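Putative nisin-resistance protein (Streptococcus agalactiae 515, PDB 4Y68) probably acts as a family S41 serine peptidase that recognises and cleaves the lantibiotic nisin, so protecting the bacterium that carries it. Local coordinates at residues Leu176-Leu181 with Thr195-Pro200; Ala230-Leu235 with Gly273-Arg278. All coordinates share one frame; numbering follows the deposited sequence.

Contact 1 (Leu176-Leu181 with Thr195-Pro200); sequences LPNDTL and TMKNIP
M196 reaches across to L176 with its terminal methyl; M196 CE and L176 CB are 3.6 Å apart, and the two side chains meet at about a right angle. The methionine leaves the backbone with CG anti to its own N (chi1 -170°), then bends at both following torsions, which turns CE towards the leucine while M196 CB rests 3.7 Å from N178 OD1. L181 directs its CB toward the 195-200 segment, and its CD2 lies 3.7 Å from M196 N and also borders I199 CG1. T180 and T195 form the non-hydrogen-bonded pair at the open end of a beta hairpin made by strands 180-185 and 191-195, and their side chains diverge. Beyond this pair the backbone of M196 still donates to D179 O (3.2 Å from M196 N), with the donor 35° out of the carbonyl plane. N178, centre of an inverse gamma turn, adds a water-mediated link: water 1 donates to N178 OD1 and accepts from K197 N. Within 195-200, N198 OD1 accepts the N-H of T195, 3.0 Å from T195 N, which ties the N198 side chain back to the strand end. I169 of helix 165-171 touches both L176 and M196.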
ATOM      1  N   LEU A 176      14.841  -0.847  -8.796  1.00 22.13           N
ATOM      2  CA  LEU A 176      14.551  -1.980  -7.913  1.00 27.25           C
ATOM      3  C   LEU A 176      15.008  -3.316  -8.526  1.00 24.91           C
ATOM      4  O   LEU A 176      15.106  -3.461  -9.734  1.00 25.23           O
ATOM      5  CB  LEU A 176      13.053  -2.042  -7.584  1.00 23.02           C
ATOM      6  CG  LEU A 176      12.465  -1.057  -6.556  1.00 22.14           C
ATOM      7  CD1 LEU A 176      10.942  -1.036  -6.657  1.00 19.25           C
ATOM      8  CD2 LEU A 176      12.896  -1.390  -5.156  1.00 18.35           C
ATOM      9  N   PRO A 177      15.267  -4.308  -7.679  1.00 25.21           N
ATOM     10  CA  PRO A 177      15.723  -5.627  -8.122  1.00 24.41           C
ATOM     11  C   PRO A 177      14.655  -6.323  -8.936  1.00 27.60           C
ATOM     12  O   PRO A 177      13.473  -6.130  -8.635  1.00 25.29           O
ATOM     13  CB  PRO A 177      15.962  -6.385  -6.801  1.00 24.36           C
ATOM     14  CG  PRO A 177      16.064  -5.347  -5.780  1.00 28.04           C
ATOM     15  CD  PRO A 177      15.191  -4.220  -6.215  1.00 25.58           C
ATOM     16  N   ASN A 178      15.044  -7.113  -9.934  1.00 24.33           N
ATOM     17  CA  ASN A 178      14.099  -8.042 -10.553  1.00 26.95           C
ATOM     18  C   ASN A 178      14.070  -9.321  -9.730  1.00 27.51           C
ATOM     19  O   ASN A 178      14.530 -10.364 -10.167  1.00 28.51           O
ATOM     20  CB  ASN A 178      14.478  -8.341 -12.001  1.00 26.55           C
ATOM     21  CG  ASN A 178      13.449  -9.194 -12.703  1.00 30.85           C
ATOM     22  OD1 ASN A 178      12.261  -9.140 -12.397  1.00 31.45           O
ATOM     23  ND2 ASN A 178      13.901  -9.999 -13.643  1.00 38.28           N
ATOM     24  N   ASP A 179      13.549  -9.219  -8.518  1.00 28.13           N
ATOM     25  CA  ASP A 179      13.647 -10.288  -7.526  1.00 25.54           C
ATOM     26  C   ASP A 179      12.604 -10.024  -6.440  1.00 25.87           C
ATOM     27  O   ASP A 179      11.729  -9.174  -6.597  1.00 24.28           O
ATOM     28  CB  ASP A 179      15.062 -10.320  -6.907  1.00 28.93           C
ATOM     29  CG  ASP A 179      15.462 -11.697  -6.360  1.00 33.84           C
ATOM     30  OD1 ASP A 179      14.599 -12.467  -5.886  1.00 33.69           O
ATOM     31  OD2 ASP A 179      16.670 -12.011  -6.411  1.00 38.99           O
ATOM     32  N   THR A 180      12.752 -10.710  -5.321  1.00 22.01           N
ATOM     33  CA  THR A 180      11.872 -10.553  -4.186  1.00 26.33           C
ATOM     34  C   THR A 180      11.829  -9.102  -3.703  1.00 22.90           C
ATOM     35  O   THR A 180      12.849  -8.467  -3.537  1.00 22.14           O
ATOM     36  CB  THR A 180      12.315 -11.478  -3.044  1.00 27.71           C
ATOM     37  OG1 THR A 180      11.969 -12.834  -3.373  1.00 25.03           O
ATOM     38  CG2 THR A 180      11.649 -11.081  -1.750  1.00 22.54           C
ATOM     39  N   LEU A 181      10.626  -8.581  -3.516  1.00 23.21           N
ATOM     40  CA  LEU A 181      10.450  -7.248  -2.956  1.00 19.42           C
ATOM     41  C   LEU A 181      10.157  -7.307  -1.453  1.00 20.25           C
ATOM     42  O   LEU A 181      10.817  -6.622  -0.670  1.00 20.16           O
ATOM     43  CB  LEU A 181       9.338  -6.513  -3.702  1.00 19.75           C
ATOM     44  CG  LEU A 181       9.748  -5.688  -4.928  1.00 26.82           C
ATOM     45  CD1 LEU A 181      11.153  -5.975  -5.430  1.00 19.79           C
ATOM     46  CD2 LEU A 181       8.730  -5.829  -6.037  1.00 24.74           C
ATOM     47  N   THR A 195       7.284 -10.239  -5.888  1.00 24.76           N
ATOM     48  CA  THR A 195       8.488 -10.019  -6.686  1.00 26.64           C
ATOM     49  C   THR A 195       8.152  -9.012  -7.761  1.00 27.37           C
ATOM     50  O   THR A 195       6.981  -8.690  -7.969  1.00 28.13           O
ATOM     51  CB  THR A 195       9.019 -11.314  -7.399  1.00 28.81           C
ATOM     52  OG1 THR A 195       8.078 -11.726  -8.405  1.00 32.67           O
ATOM     53  CG2 THR A 195       9.214 -12.444  -6.424  1.00 30.44           C
ATOM     54  N   MET A 196       9.168  -8.548  -8.472  1.00 26.09           N
ATOM     55  CA  MET A 196       8.931  -7.605  -9.543  1.00 28.44           C
ATOM     56  C   MET A 196       8.047  -8.243 -10.622  1.00 28.27           C
ATOM     57  O   MET A 196       7.247  -7.558 -11.225  1.00 31.17           O
ATOM     58  CB  MET A 196      10.264  -7.098 -10.111  1.00 28.44           C
ATOM     59  CG  MET A 196      10.140  -5.918 -11.073  1.00 27.58           C
ATOM     60  SD  MET A 196       9.220  -4.486 -10.455  1.00 26.89           S
ATOM     61  CE  MET A 196      10.374  -3.802  -9.288  1.00 21.40           C
ATOM     62  N   LYS A 197       8.139  -9.557 -10.822  1.00 33.20           N
ATOM     63  CA  LYS A 197       7.228 -10.271 -11.749  1.00 33.32           C
ATOM     64  C   LYS A 197       5.732 -10.222 -11.381  1.00 32.00           C
ATOM     65  O   LYS A 197       4.873 -10.106 -12.248  1.00 33.16           O
ATOM     66  CB  LYS A 197       7.645 -11.734 -11.865  1.00 32.90           C
ATOM     67  CG  LYS A 197       9.075 -11.925 -12.289  1.00 40.71           C
ATOM     68  CD  LYS A 197       9.675 -13.208 -11.696  1.00 50.55           C
ATOM     69  CE  LYS A 197       9.395 -14.461 -12.544  1.00 56.35           C
ATOM     70  NZ  LYS A 197       7.957 -14.876 -12.610  1.00 58.79           N
ATOM     71  N   ASN A 198       5.399 -10.341 -10.105  1.00 33.28           N
ATOM     72  CA  ASN A 198       4.000 -10.180  -9.706  1.00 32.83           C
ATOM     73  C   ASN A 198       3.443  -8.763  -9.961  1.00 34.51           C
ATOM     74  O   ASN A 198       2.262  -8.510  -9.697  1.00 36.94           O
ATOM     75  CB  ASN A 198       3.800 -10.508  -8.223  1.00 28.80           C
ATOM     76  CG  ASN A 198       4.379 -11.841  -7.824  1.00 33.75           C
ATOM     77  OD1 ASN A 198       5.039 -11.934  -6.789  1.00 33.22           O
ATOM     78  ND2 ASN A 198       4.152 -12.878  -8.637  1.00 30.75           N
ATOM     79  N   ILE A 199       4.287  -7.841 -10.432  1.00 28.67           N
ATOM     80  CA  ILE A 199       3.854  -6.469 -10.681  1.00 27.84           C
ATOM     81  C   ILE A 199       3.456  -6.345 -12.139  1.00 33.39           C
ATOM     82  O   ILE A 199       4.268  -6.609 -13.015  1.00 33.84           O
ATOM     83  CB  ILE A 199       4.963  -5.436 -10.368  1.00 28.37           C
ATOM     84  CG1 ILE A 199       5.546  -5.665  -8.973  1.00 25.97           C
ATOM     85  CG2 ILE A 199       4.421  -4.004 -10.505  1.00 27.26           C
ATOM     86  CD1 ILE A 199       4.608  -5.264  -7.856  1.00 21.54           C
ATOM     87  N   PRO A 200       2.204  -5.958 -12.411  1.00 35.01           N
ATOM     88  CA  PRO A 200       1.732  -5.891 -13.801  1.00 38.05           C
ATOM     89  C   PRO A 200       2.377  -4.776 -14.609  1.00 33.96           C
ATOM     90  O   PRO A 200       1.693  -3.831 -14.972  1.00 39.26           O
ATOM     91  CB  PRO A 200       0.228  -5.633 -13.645  1.00 36.34           C
ATOM     92  CG  PRO A 200      -0.107  -6.202 -12.323  1.00 38.93           C
ATOM     93  CD  PRO A 200       1.088  -5.887 -11.457  1.00 35.81           C
TER
HETATM   94  O   HOH W   1      10.973 -10.550 -10.202  1.00 42.66           O

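Contact 2 (Ala230-Leu235 with Gly273-Arg278); sequences AEMTFL and GIVSDR
L235, V275 and D277 bring most of the buried surface to this contact, in which helix 229-235, following strand 218-222 of the mixed sheet, packs on strand 267-276 of the antiparallel sheet and the residues after it, all within the peptidase family S41 region. The closest touch is between methyl groups: L235 CD1 lies 3.6 Å from V275 CG1, the two side chains approaching at a slant. V275 directs its CB toward the helix, and with CG1 anti to the backbone N (chi1 160°) that branch goes to L235 while V275 CG2 borders M232 SD, one helical turn earlier, at 4.3 Å. The other branch of the leucine, L235 CD2, is 4.3 Å from D277 CB, so the aspartate offers its methylene here; its carboxylate is engaged by the hydroxyl of Y283 and the backbone N of Y281. Water 2 donates to L235 O and accepts from R278 N, both at 2.8 Å, and lies over the centre of the R278 guanidinium. NH2 of that arginine binds the carbonyls of S236 and K238, just past the helix. With no direct hydrogen bond between the segments, their grip is apolar, and water 2 satisfies both the L235 carbonyl at the helix C terminus and R278 N.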
ATOM      1  N   ALA A 230       2.797   2.692   0.576  1.00 19.43           N
ATOM      2  CA  ALA A 230       3.996   3.498   0.662  1.00 19.06           C
ATOM      3  C   ALA A 230       4.994   2.827   1.583  1.00 18.46           C
ATOM      4  O   ALA A 230       6.190   2.847   1.321  1.00 18.14           O
ATOM      5  CB  ALA A 230       3.660   4.913   1.163  1.00 17.48           C
ATOM      6  N   GLU A 231       4.502   2.241   2.677  1.00 17.99           N
ATOM      7  CA  GLU A 231       5.393   1.518   3.575  1.00 18.80           C
ATOM      8  C   GLU A 231       5.950   0.254   2.889  1.00 19.63           C
ATOM      9  O   GLU A 231       7.129  -0.033   3.003  1.00 16.49           O
ATOM     10  CB  GLU A 231       4.680   1.158   4.862  1.00 21.17           C
ATOM     11  CG  GLU A 231       4.487   2.327   5.778  1.00 18.40           C
ATOM     12  CD  GLU A 231       3.697   1.953   6.987  1.00 18.95           C
ATOM     13  OE1 GLU A 231       2.481   1.657   6.835  1.00 22.15           O
ATOM     14  OE2 GLU A 231       4.299   1.923   8.078  1.00 21.12           O
ATOM     15  N   MET A 232       5.108  -0.468   2.148  1.00 20.18           N
ATOM     16  CA  MET A 232       5.572  -1.666   1.442  1.00 19.86           C
ATOM     17  C   MET A 232       6.478  -1.317   0.260  1.00 23.65           C
ATOM     18  O   MET A 232       7.330  -2.120  -0.122  1.00 23.15           O
ATOM     19  CB  MET A 232       4.398  -2.522   0.958  1.00 17.52           C
ATOM     20  CG  MET A 232       4.194  -3.777   1.835  1.00 25.66           C
ATOM     21  SD  MET A 232       3.761  -3.299   3.524  1.00 23.17           S
ATOM     22  CE  MET A 232       2.094  -2.735   3.140  1.00 19.76           C
ATOM     23  N   THR A 233       6.280  -0.134  -0.320  1.00 19.76           N
ATOM     24  CA  THR A 233       7.228   0.402  -1.278  1.00 19.41           C
ATOM     25  C   THR A 233       8.550   0.699  -0.586  1.00 22.33           C
ATOM     26  O   THR A 233       9.612   0.378  -1.119  1.00 22.65           O
ATOM     27  CB  THR A 233       6.711   1.678  -1.962  1.00 17.65           C
ATOM     28  OG1 THR A 233       5.577   1.336  -2.747  1.00 20.48           O
ATOM     29  CG2 THR A 233       7.787   2.267  -2.885  1.00 18.95           C
ATOM     30  N   PHE A 234       8.482   1.320   0.591  1.00 19.95           N
ATOM     31  CA  PHE A 234       9.676   1.538   1.397  1.00 17.71           C
ATOM     32  C   PHE A 234      10.375   0.212   1.688  1.00 21.26           C
ATOM     33  O   PHE A 234      11.573   0.125   1.552  1.00 20.96           O
ATOM     34  CB  PHE A 234       9.324   2.245   2.718  1.00 21.25           C
ATOM     35  CG  PHE A 234      10.517   2.581   3.582  1.00 20.90           C
ATOM     36  CD1 PHE A 234      11.783   2.695   3.041  1.00 28.49           C
ATOM     37  CD2 PHE A 234      10.365   2.785   4.941  1.00 30.50           C
ATOM     38  CE1 PHE A 234      12.878   3.003   3.837  1.00 27.31           C
ATOM     39  CE2 PHE A 234      11.458   3.096   5.747  1.00 31.07           C
ATOM     40  CZ  PHE A 234      12.712   3.203   5.190  1.00 30.43           C
ATOM     41  N   LEU A 235       9.632  -0.821   2.099  1.00 19.74           N
ATOM     42  CA  LEU A 235      10.263  -2.112   2.400  1.00 20.94           C
ATOM     43  C   LEU A 235      10.987  -2.699   1.192  1.00 19.86           C
ATOM     44  O   LEU A 235      11.990  -3.379   1.344  1.00 21.23           O
ATOM     45  CB  LEU A 235       9.229  -3.117   2.915  1.00 22.72           C
ATOM     46  CG  LEU A 235       8.740  -2.765   4.313  1.00 22.93           C
ATOM     47  CD1 LEU A 235       7.798  -3.842   4.869  1.00 22.67           C
ATOM     48  CD2 LEU A 235       9.953  -2.575   5.213  1.00 20.70           C
ATOM     49  N   GLY A 273      -2.392 -10.569   5.563  1.00 19.01           N
ATOM     50  CA  GLY A 273      -0.991 -10.942   5.554  1.00 22.97           C
ATOM     51  C   GLY A 273      -0.093 -10.126   6.475  1.00 24.01           C
ATOM     52  O   GLY A 273      -0.141  -8.892   6.504  1.00 20.96           O
ATOM     53  N   ILE A 274       0.693 -10.845   7.262  1.00 20.59           N
ATOM     54  CA  ILE A 274       1.806 -10.283   8.010  1.00 23.22           C
ATOM     55  C   ILE A 274       2.952 -10.178   7.041  1.00 21.95           C
ATOM     56  O   ILE A 274       2.976 -10.911   6.052  1.00 26.45           O
ATOM     57  CB  ILE A 274       2.183 -11.170   9.216  1.00 26.03           C
ATOM     58  CG1 ILE A 274       1.316 -10.793  10.402  1.00 26.79           C
ATOM     59  CG2 ILE A 274       3.633 -10.986   9.608  1.00 35.02           C
ATOM     60  CD1 ILE A 274      -0.071 -11.146  10.202  1.00 32.60           C
ATOM     61  N   VAL A 275       3.903  -9.292   7.312  1.00 23.98           N
ATOM     62  CA  VAL A 275       4.905  -8.920   6.317  1.00 20.83           C
ATOM     63  C   VAL A 275       6.347  -9.107   6.823  1.00 22.77           C
ATOM     64  O   VAL A 275       6.642  -8.900   8.005  1.00 20.62           O
ATOM     65  CB  VAL A 275       4.682  -7.450   5.875  1.00 22.01           C
ATOM     66  CG1 VAL A 275       5.923  -6.866   5.253  1.00 25.18           C
ATOM     67  CG2 VAL A 275       3.503  -7.351   4.887  1.00 25.27           C
ATOM     68  N   SER A 276       7.256  -9.502   5.937  1.00 21.05           N
ATOM     69  CA  SER A 276       8.675  -9.435   6.283  1.00 19.75           C
ATOM     70  C   SER A 276       9.476  -8.923   5.104  1.00 17.92           C
ATOM     71  O   SER A 276       9.115  -9.165   3.972  1.00 20.71           O
ATOM     72  CB  SER A 276       9.185 -10.800   6.737  1.00 21.78           C
ATOM     73  OG  SER A 276       8.884 -11.753   5.753  1.00 27.75           O
ATOM     74  N   ASP A 277      10.555  -8.201   5.372  1.00 21.80           N
ATOM     75  CA  ASP A 277      11.390  -7.660   4.312  1.00 23.29           C
ATOM     76  C   ASP A 277      12.448  -8.695   3.887  1.00 25.52           C
ATOM     77  O   ASP A 277      12.478  -9.809   4.431  1.00 27.43           O
ATOM     78  CB  ASP A 277      12.029  -6.322   4.745  1.00 21.39           C
ATOM     79  CG  ASP A 277      12.937  -6.453   5.960  1.00 25.67           C
ATOM     80  OD1 ASP A 277      13.551  -7.512   6.171  1.00 24.46           O
ATOM     81  OD2 ASP A 277      13.043  -5.472   6.720  1.00 31.75           O
ATOM     82  N   ARG A 278      13.269  -8.341   2.897  1.00 24.24           N
ATOM     83  CA  ARG A 278      14.307  -9.241   2.361  1.00 27.00           C
ATOM     84  C   ARG A 278      15.281  -9.705   3.450  1.00 32.47           C
ATOM     85  O   ARG A 278      15.857 -10.784   3.356  1.00 30.06           O
ATOM     86  CB  ARG A 278      15.103  -8.559   1.224  1.00 24.73           C
ATOM     87  CG  ARG A 278      14.521  -8.779  -0.168  1.00 32.36           C
ATOM     88  CD  ARG A 278      15.397  -8.157  -1.297  1.00 31.28           C
ATOM     89  NE  ARG A 278      15.586  -6.756  -1.002  1.00 23.90           N
ATOM     90  CZ  ARG A 278      14.910  -5.763  -1.568  1.00 24.18           C
ATOM     91  NH1 ARG A 278      14.032  -5.992  -2.545  1.00 19.75           N
ATOM     92  NH2 ARG A 278      15.143  -4.519  -1.158  1.00 27.05           N
TER
HETATM   93  O   HOH W   2      12.485  -6.134   1.408  1.00 21.88           O

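Followed from the N terminus, the chain first closes contact 1, where 195-200 returns beside 176-181 after a short excursion that is mostly the hairpin of strands 180-185 and 191-195. Contact 2 opens later and spans a longer loop containing strands but no helix, bringing 273-278 back to the helix at 230-235. The two are in series, neither nested nor crossed, with centres about 13 Å apart. They nevertheless meet: R278 NH1 probably donates a hydrogen bond to T180 O, at 2.9 Å. Contact 1 closes the hairpin, contact 2 sets helix 229-235 on strand 267-276, and the antiparallel pairing of strands 180-185 and 267-276 in one sheet joins them.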